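PDB 2Z61: (5-formylfuran-3-yl)methyl phosphate transaminase from Methanococcus jannaschii, which catalyses the pyridoxal-phosphate-dependent transamination between 4-(hydroxymethyl)-2-furancarboxaldehyde phosphate and alanine, giving pyruvate and the furan precursor of methanofuran. Local coordinates for residues K30-E35 and L361-E366; D64-G67 and L71-K74. All blocks are in the same frame, centred on the assembly; numbering follows the deposited sequence.

Overall arrangement
From the N terminus the chain runs through helix 15-26 into 30-35, which carries strand 32-33 and begins the large loop closed by contact 1. Inside that loop, after helix 45-56, comes contact 2, a local closure in which the turn 64-67 meets residues 71-74, with three residues between. The chain then builds the seven-stranded mixed sheet and its helices before helix 354-368 brings 361-366 back to strand 32-33. Contact 2 is thus nested within contact 1. The two lie on opposite sides of the chain's centre, their centres 43 Å apart: contact 1 joins strand 32-33 to the C-terminal helix, contact 2 fastens the turn 64-67 to helix 69-82, whose L71 and R72 touch I94 of strand 92-95.

Contact 1. Residues K30-E35 and L361-E366; sequences KVIHLE and LERIKE
I32, on strand 32-33, faces R363 of helix 354-368 across a wide backbone spacing, the closest CA pair being I32 and L361 at 9.6 Å, so side chains must bridge the gap. R363 does most of this. Its chain is extended from CG to NE and reaches toward the strand from the direction opposite to I32. With CG1 placed anti to the carbonyl carbon (chi1 -66°) and the chain straight beyond it, I32 sets its CD1 over the centre of one guanidinium face, 3.6 Å from R363 CZ; CG1 backs it at 3.8 Å from R363 NH1. The guanidinium rim makes the polar contact: K30 O lies near its plane, 3.3 Å from R363 NH1, in a bond that is weak by length although nearly straight (165°). R363 NH1 also donates to K328 O, at the end of helix 317-328, so one nitrogen links two backbone carbonyls, and E359 adds a weak, long ion pair at NH2. Backbone bonds from I32 to F329 and A331 pair strand 32-33 in parallel with 330-331. R363 thus joins the C-terminal helix to an early strand, consistent with the small domain of fold type I pyridoxal-phosphate enzymes, built from both chain ends.

Contact 2. Residues D64-G67 and L71-K74; sequences DSRG and LREK
R72 of helix 69-82 reaches back to the turn 64-67 and grips the carbonyl of G67. R72 NE donates to G67 O at 2.8 Å (164°); the oxygen lies in the guanidinium plane, whereas the donor stands above the carbonyl plane. R72 NH2 adds a weak second bond to G67 O at 3.4 Å. The bend at chi3 (-82°) turns the guanidinium onto R66, whose CB rests over one face, toward its rim, 3.8 Å from R72 NE. D64 OD1 forms a long salt bridge, 3.9 Å from R72 NH2, by charge alone, since it lies well out of the guanidinium plane. R72 NH1 donates to P89 O and has a weak, long ion pair with D90. The buried R66 NE lacks a hydrogen-bond partner and is 4.2 Å from R72 NH1; weak, long pairing with D90 may ease the repulsion. Were R72 replaced by an alanine, G67 O and P89 O would probably lose these donors, and the R66 CB its flat neighbour. Within the turn, D64 OD2 accepts from R66 N at 2.8 Å, and D64 O takes G67 N. The result is an Asx turn overlapping a type I beta turn, tied by an arginine to the helix that follows.

Contact 1. Residues K30-E35 and L361-E366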
loop_
_atom_site.group_PDB
_atom_site.type_symbol
_atom_site.label_atom_id
_atom_site.label_comp_id
_atom_site.label_asym_id
_atom_site.label_seq_id
_atom_site.Cartn_x
_atom_site.Cartn_y
_atom_site.Cartn_z
ATOM N N LYS A 30 35.039 5.625 -1.119
ATOM C CA LYS A 30 34.111 5.634 -2.240
ATOM C C LYS A 30 33.709 4.226 -2.669
ATOM O O LYS A 30 34.489 3.496 -3.289
ATOM C CB LYS A 30 34.719 6.395 -3.421
ATOM C CG LYS A 30 34.803 7.898 -3.187
ATOM C CD LYS A 30 35.188 8.651 -4.451
ATOM C CE LYS A 30 35.173 10.158 -4.221
ATOM N NZ LYS A 30 35.488 10.911 -5.467
ATOM N N VAL A 31 32.478 3.858 -2.326
ATOM C CA VAL A 31 31.931 2.549 -2.648
ATOM C C VAL A 31 31.149 2.592 -3.954
ATOM O O VAL A 31 30.282 3.444 -4.132
ATOM C CB VAL A 31 30.982 2.062 -1.534
ATOM C CG1 VAL A 31 30.253 0.806 -1.981
ATOM C CG2 VAL A 31 31.767 1.801 -0.260
ATOM N N ILE A 32 31.459 1.680 -4.869
ATOM C CA ILE A 32 30.743 1.623 -6.138
ATOM C C ILE A 32 29.560 0.676 -5.999
ATOM O O ILE A 32 29.731 -0.528 -5.788
ATOM C CB ILE A 32 31.645 1.145 -7.295
ATOM C CG1 ILE A 32 32.747 2.179 -7.550
ATOM C CG2 ILE A 32 30.809 0.948 -8.557
ATOM C CD1 ILE A 32 33.706 1.804 -8.665
ATOM N N HIS A 33 28.362 1.237 -6.118
ATOM C CA HIS A 33 27.123 0.478 -5.988
ATOM C C HIS A 33 26.619 -0.193 -7.272
ATOM O O HIS A 33 26.166 0.477 -8.207
ATOM C CB HIS A 33 26.031 1.396 -5.439
ATOM C CG HIS A 33 26.259 1.826 -4.025
ATOM N ND1 HIS A 33 25.912 1.045 -2.944
ATOM C CD2 HIS A 33 26.813 2.951 -3.514
ATOM C CE1 HIS A 33 26.239 1.672 -1.827
ATOM N NE2 HIS A 33 26.787 2.830 -2.145
ATOM N N LEU A 34 26.700 -1.521 -7.307
ATOM C CA LEU A 34 26.223 -2.293 -8.448
ATOM C C LEU A 34 25.178 -3.271 -7.944
ATOM O O LEU A 34 25.038 -4.373 -8.472
ATOM C CB LEU A 34 27.366 -3.063 -9.103
ATOM C CG LEU A 34 28.502 -2.228 -9.691
ATOM C CD1 LEU A 34 29.445 -3.143 -10.453
ATOM C CD2 LEU A 34 27.931 -1.163 -10.617
ATOM N N GLU A 35 24.451 -2.854 -6.913
ATOM C CA GLU A 35 23.415 -3.681 -6.304
ATOM C C GLU A 35 22.085 -2.927 -6.243
ATOM O O GLU A 35 21.122 -3.404 -5.643
ATOM C CB GLU A 35 23.835 -4.082 -4.883
ATOM C CG GLU A 35 23.530 -3.031 -3.800
ATOM C CD GLU A 35 24.368 -1.759 -3.915
ATOM O OE1 GLU A 35 24.887 -1.464 -5.006
ATOM O OE2 GLU A 35 24.499 -1.041 -2.903
ATOM N N LEU A 361 33.880 -2.201 -12.721
ATOM C CA LEU A 361 34.301 -3.389 -13.451
ATOM C C LEU A 361 35.827 -3.511 -13.454
ATOM O O LEU A 361 36.371 -4.606 -13.294
ATOM C CB LEU A 361 33.761 -3.345 -14.885
ATOM C CG LEU A 361 32.256 -3.597 -15.039
ATOM C CD1 LEU A 361 31.842 -3.406 -16.493
ATOM C CD2 LEU A 361 31.920 -5.003 -14.576
ATOM N N GLU A 362 36.513 -2.386 -13.630
ATOM C CA GLU A 362 37.971 -2.389 -13.634
ATOM C C GLU A 362 38.512 -2.934 -12.316
ATOM O O GLU A 362 39.441 -3.739 -12.310
ATOM C CB GLU A 362 38.504 -0.974 -13.876
ATOM C CG GLU A 362 38.509 -0.555 -15.339
ATOM C CD GLU A 362 39.544 -1.307 -16.165
ATOM O OE1 GLU A 362 39.466 -2.550 -16.250
ATOM O OE2 GLU A 362 40.440 -0.649 -16.734
ATOM N N ARG A 363 37.931 -2.496 -11.203
ATOM C CA ARG A 363 38.366 -2.966 -9.892
ATOM C C ARG A 363 38.227 -4.481 -9.808
ATOM O O ARG A 363 39.127 -5.169 -9.327
ATOM C CB ARG A 363 37.534 -2.322 -8.783
ATOM C CG ARG A 363 37.739 -0.825 -8.627
ATOM C CD ARG A 363 36.978 -0.304 -7.418
ATOM N NE ARG A 363 37.072 1.146 -7.284
ATOM C CZ ARG A 363 36.491 1.848 -6.315
ATOM N NH1 ARG A 363 35.774 1.235 -5.384
ATOM N NH2 ARG A 363 36.629 3.165 -6.278
ATOM N N ILE A 364 37.096 -4.998 -10.280
ATOM C CA ILE A 364 36.851 -6.436 -10.257
ATOM C C ILE A 364 37.910 -7.162 -11.084
ATOM O O ILE A 364 38.335 -8.261 -10.735
ATOM C CB ILE A 364 35.444 -6.773 -10.805
ATOM C CG1 ILE A 364 34.375 -6.101 -9.937
ATOM C CG2 ILE A 364 35.237 -8.284 -10.824
ATOM C CD1 ILE A 364 32.963 -6.269 -10.450
ATOM N N LYS A 365 38.334 -6.545 -12.183
ATOM C CA LYS A 365 39.358 -7.145 -13.027
ATOM C C LYS A 365 40.670 -7.191 -12.252
ATOM O O LYS A 365 41.460 -8.124 -12.406
ATOM C CB LYS A 365 39.552 -6.329 -14.309
ATOM C CG LYS A 365 40.595 -6.912 -15.256
ATOM C CD LYS A 365 40.732 -6.082 -16.524
ATOM C CE LYS A 365 41.740 -6.700 -17.488
ATOM N NZ LYS A 365 41.889 -5.896 -18.736
ATOM N N GLU A 366 40.894 -6.181 -11.417
ATOM C CA GLU A 366 42.108 -6.107 -10.612
ATOM C C GLU A 366 42.013 -7.072 -9.432
ATOM O O GLU A 366 43.012 -7.398 -8.795
ATOM C CB GLU A 366 42.312 -4.682 -10.091
ATOM C CG GLU A 366 42.415 -3.631 -11.182
ATOM C CD GLU A 366 42.809 -2.268 -10.643
ATOM O OE1 GLU A 366 42.127 -1.772 -9.720
ATOM O OE2 GLU A 366 43.796 -1.690 -11.145
#

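Contact 2. Residues D64-G67 and L71-K74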
loop_
_atom_site.group_PDB
_atom_site.type_symbol
_atom_site.label_atom_id
_atom_site.label_comp_id
_atom_site.label_asym_id
_atom_site.label_seq_id
_atom_site.Cartn_x
_atom_site.Cartn_y
_atom_site.Cartn_z
ATOM N N ASP A 64 -11.406 7.550 -6.902
ATOM C CA ASP A 64 -12.167 6.310 -7.031
ATOM C C ASP A 64 -11.138 5.210 -6.755
ATOM O O ASP A 64 -9.982 5.334 -7.160
ATOM C CB ASP A 64 -12.702 6.209 -8.467
ATOM C CG ASP A 64 -13.250 4.835 -8.810
ATOM O OD1 ASP A 64 -13.837 4.706 -9.902
ATOM O OD2 ASP A 64 -13.099 3.888 -8.013
ATOM N N SER A 65 -11.538 4.143 -6.070
ATOM C CA SER A 65 -10.596 3.074 -5.758
ATOM C C SER A 65 -10.024 2.325 -6.961
ATOM O O SER A 65 -8.984 1.672 -6.846
ATOM C CB SER A 65 -11.235 2.081 -4.789
ATOM O OG SER A 65 -11.414 2.680 -3.516
ATOM N N ARG A 66 -10.691 2.403 -8.107
ATOM C CA ARG A 66 -10.204 1.732 -9.314
ATOM C C ARG A 66 -9.103 2.589 -9.920
ATOM O O ARG A 66 -8.276 2.104 -10.690
ATOM C CB ARG A 66 -11.322 1.583 -10.351
ATOM C CG ARG A 66 -12.613 0.979 -9.820
ATOM C CD ARG A 66 -13.741 1.128 -10.842
ATOM N NE ARG A 66 -13.897 -0.063 -11.674
ATOM C CZ ARG A 66 -14.550 -1.159 -11.299
ATOM N NH1 ARG A 66 -15.122 -1.223 -10.106
ATOM N NH2 ARG A 66 -14.626 -2.198 -12.114
ATOM N N GLY A 67 -9.107 3.872 -9.570
ATOM C CA GLY A 67 -8.126 4.797 -10.113
ATOM C C GLY A 67 -8.856 5.699 -11.090
ATOM O O GLY A 67 -9.805 5.260 -11.744
ATOM N N LEU A 71 -6.854 7.945 -16.465
ATOM C CA LEU A 71 -5.620 7.160 -16.483
ATOM C C LEU A 71 -5.884 5.783 -17.089
ATOM O O LEU A 71 -5.183 5.349 -17.997
ATOM C CB LEU A 71 -5.068 6.982 -15.067
ATOM C CG LEU A 71 -3.548 7.012 -14.866
ATOM C CD1 LEU A 71 -3.202 6.151 -13.661
ATOM C CD2 LEU A 71 -2.810 6.522 -16.097
ATOM N N ARG A 72 -6.890 5.097 -16.565
ATOM C CA ARG A 72 -7.234 3.776 -17.060
ATOM C C ARG A 72 -7.505 3.794 -18.569
ATOM O O ARG A 72 -7.195 2.834 -19.272
ATOM C CB ARG A 72 -8.432 3.220 -16.281
ATOM C CG ARG A 72 -8.114 2.974 -14.808
ATOM C CD ARG A 72 -9.270 2.315 -14.049
ATOM N NE ARG A 72 -10.282 3.277 -13.619
ATOM C CZ ARG A 72 -11.572 3.188 -13.929
ATOM N NH1 ARG A 72 -12.007 2.185 -14.678
ATOM N NH2 ARG A 72 -12.433 4.089 -13.475
ATOM N N GLU A 73 -8.062 4.891 -19.071
ATOM C CA GLU A 73 -8.325 4.983 -20.502
ATOM C C GLU A 73 -7.015 5.053 -21.274
ATOM O O GLU A 73 -6.849 4.363 -22.277
ATOM C CB GLU A 73 -9.192 6.198 -20.823
ATOM C CG GLU A 73 -10.600 6.091 -20.266
ATOM C CD GLU A 73 -11.467 7.274 -20.647
ATOM O OE1 GLU A 73 -10.983 8.423 -20.545
ATOM O OE2 GLU A 73 -12.634 7.058 -21.032
ATOM N N LYS A 74 -6.081 5.874 -20.804
ATOM C CA LYS A 74 -4.788 5.992 -21.465
ATOM C C LYS A 74 -4.041 4.652 -21.496
ATOM O O LYS A 74 -3.454 4.286 -22.515
ATOM C CB LYS A 74 -3.929 7.045 -20.765
ATOM C CG LYS A 74 -4.388 8.477 -20.998
ATOM C CD LYS A 74 -4.190 8.901 -22.443
ATOM C CE LYS A 74 -4.889 10.224 -22.732
ATOM N NZ LYS A 74 -4.539 11.288 -21.743
#